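Local atomic coordinates of necrotic enteritis toxin B (Clostridium perfringens, PDB entry 4I0N), a protein that is a pore-forming toxin with an alpha-hemolysin fold that probably inserts into host cell membranes in necrotic enteritis. Residues A[152-157]-A[214-219]. Residues are numbered along the deposited sequence; the frame is centred on the assembly and turned at random.
Sequences PDFRTI and TLISGG
In the beta-rich leukocidin/hemolysin fold of this toxin, F154, the first residue of strand 154-162, and P152, in the loop just before it, pack against L215 and I216 of the single-turn helix 214-217, which leads into strand 219-231. The leucine supplies the centre of the interface. Its CD2 methyl sits over one face of the F154 ring in a CH-pi contact, 3.8 Å from the ring centroid and 21° off the normal. The methyl is displaced toward the CG side, where CD2 of L215 comes within 3.6 Å of CG of F154, while L215 CB lies 3.7 Å from F154 CE2. CB of F154 already points toward the helix, and with CG anti to the carbonyl carbon and beside the backbone N (chi1 -76°) the ring lies with one face against L215 CD2 and its CE2-CZ edge at I216. There, CG1 of I216 lies near the ring plane, 4.0 Å from F154 CE2. The other leucine methyl, CD1, turns to the proline and stands 3.9 Å from P152 CD, the two side chains crossing at about a right angle. Farther out, OG1 of T214 lies 3.8 Å from CG of P152, a van der Waals approach at the more exposed margin. I170 of the adjacent strand 165-172 touches both F154 and L215, and F172 packs edge-to-face with the phenyl ring. The S213 hydroxyl donates to P152 O and accepts from L215 N, bridging the two segments. Within the turn, T214 O accepts from the backbone N atoms of G218 and G219, closing the helix as the chain passes into the next strand. Dispersion and a CH-pi contact at a buried ring thus hold the segments directly, whereas their polar connection goes through S213 rather than through their own atoms.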
loop_
_atom_site.group_PDB
_atom_site.type_symbol
_atom_site.label_atom_id
_atom_site.label_comp_id
_atom_site.label_asym_id
_atom_site.label_seq_id
_atom_site.Cartn_x
_atom_site.Cartn_y
_atom_site.Cartn_z
ATOM N N PRO A 152 -11.768 0.325 3.380
ATOM C CA PRO A 152 -12.816 0.182 4.427
ATOM C C PRO A 152 -12.293 -0.502 5.693
ATOM O O PRO A 152 -11.631 -1.543 5.604
ATOM C CB PRO A 152 -13.893 -0.681 3.756
ATOM C CG PRO A 152 -13.160 -1.357 2.598
ATOM C CD PRO A 152 -12.177 -0.318 2.120
ATOM N N ASP A 153 -12.575 0.125 6.838
ATOM C CA ASP A 153 -12.166 -0.339 8.187
ATOM C C ASP A 153 -10.694 -0.160 8.540
ATOM O O ASP A 153 -10.290 -0.576 9.636
ATOM C CB ASP A 153 -12.542 -1.816 8.434
ATOM C CG ASP A 153 -14.046 -2.065 8.391
ATOM O OD1 ASP A 153 -14.855 -1.104 8.420
ATOM O OD2 ASP A 153 -14.410 -3.250 8.344
ATOM N N PHE A 154 -9.913 0.451 7.634
ATOM C CA PHE A 154 -8.485 0.672 7.817
ATOM C C PHE A 154 -8.185 2.159 7.706
ATOM O O PHE A 154 -9.071 2.945 7.295
ATOM C CB PHE A 154 -7.659 -0.091 6.756
ATOM C CG PHE A 154 -7.548 -1.570 6.993
ATOM C CD1 PHE A 154 -6.297 -2.147 7.243
ATOM C CD2 PHE A 154 -8.677 -2.399 6.882
ATOM C CE1 PHE A 154 -6.175 -3.563 7.425
ATOM C CE2 PHE A 154 -8.587 -3.794 7.055
ATOM C CZ PHE A 154 -7.324 -4.380 7.331
ATOM N N ARG A 155 -6.969 2.552 8.093
ATOM C CA ARG A 155 -6.468 3.912 7.846
ATOM C C ARG A 155 -5.092 3.841 7.216
ATOM O O ARG A 155 -4.410 2.814 7.336
ATOM C CB ARG A 155 -6.390 4.711 9.157
ATOM C CG ARG A 155 -5.523 4.062 10.214
ATOM C CD ARG A 155 -5.171 5.051 11.351
ATOM N NE ARG A 155 -6.337 5.772 11.836
ATOM C CZ ARG A 155 -7.003 5.482 12.956
ATOM N NH1 ARG A 155 -6.616 4.466 13.737
ATOM N NH2 ARG A 155 -8.072 6.206 13.299
ATOM N N THR A 156 -4.695 4.915 6.541
ATOM C CA THR A 156 -3.376 5.005 5.930
ATOM C C THR A 156 -2.532 5.979 6.750
ATOM O O THR A 156 -2.970 7.103 7.031
ATOM C CB THR A 156 -3.467 5.542 4.501
ATOM O OG1 THR A 156 -4.166 4.582 3.705
ATOM C CG2 THR A 156 -2.049 5.782 3.916
ATOM N N ILE A 157 -1.349 5.526 7.158
ATOM C CA ILE A 157 -0.418 6.371 7.916
ATOM C C ILE A 157 0.854 6.443 7.091
ATOM O O ILE A 157 1.505 5.416 6.869
ATOM C CB ILE A 157 -0.107 5.761 9.308
ATOM C CG1 ILE A 157 -1.421 5.555 10.096
ATOM C CG2 ILE A 157 0.924 6.627 10.075
ATOM C CD1 ILE A 157 -1.326 4.522 11.211
ATOM N N THR A 214 -13.332 -5.589 2.503
ATOM C CA THR A 214 -12.660 -6.223 1.358
ATOM C C THR A 214 -11.142 -6.360 1.553
ATOM O O THR A 214 -10.528 -7.236 0.964
ATOM C CB THR A 214 -12.953 -5.491 0.026
ATOM O OG1 THR A 214 -12.494 -4.135 0.105
ATOM C CG2 THR A 214 -14.418 -5.506 -0.260
ATOM N N LEU A 215 -10.538 -5.516 2.397
ATOM C CA LEU A 215 -9.104 -5.648 2.720
ATOM C C LEU A 215 -8.813 -6.904 3.555
ATOM O O LEU A 215 -7.679 -7.396 3.603
ATOM C CB LEU A 215 -8.593 -4.394 3.451
ATOM C CG LEU A 215 -8.057 -3.287 2.533
ATOM C CD1 LEU A 215 -9.128 -2.685 1.588
ATOM C CD2 LEU A 215 -7.436 -2.161 3.406
ATOM N N ILE A 216 -9.848 -7.433 4.186
ATOM C CA ILE A 216 -9.712 -8.698 4.938
ATOM C C ILE A 216 -10.160 -9.902 4.095
ATOM O O ILE A 216 -9.480 -10.940 4.043
ATOM C CB ILE A 216 -10.447 -8.613 6.292
ATOM C CG1 ILE A 216 -9.714 -7.590 7.176
ATOM C CG2 ILE A 216 -10.515 -9.988 6.993
ATOM C CD1 ILE A 216 -10.496 -7.159 8.429
ATOM N N SER A 217 -11.300 -9.780 3.436
ATOM C CA SER A 217 -11.803 -10.902 2.638
ATOM C C SER A 217 -10.989 -11.125 1.361
ATOM O O SER A 217 -10.828 -12.255 0.916
ATOM C CB SER A 217 -13.275 -10.696 2.306
ATOM O OG SER A 217 -13.431 -9.530 1.515
ATOM N N GLY A 218 -10.443 -10.063 0.789
ATOM C CA GLY A 218 -9.783 -10.167 -0.511
ATOM C C GLY A 218 -8.324 -9.743 -0.501
ATOM O O GLY A 218 -7.447 -10.517 -0.867
ATOM N N GLY A 219 -8.072 -8.504 -0.098
ATOM C CA GLY A 219 -6.710 -7.957 -0.136
ATOM C C GLY A 219 -6.737 -6.463 -0.371
ATOM O O GLY A 219 -7.821 -5.843 -0.433
#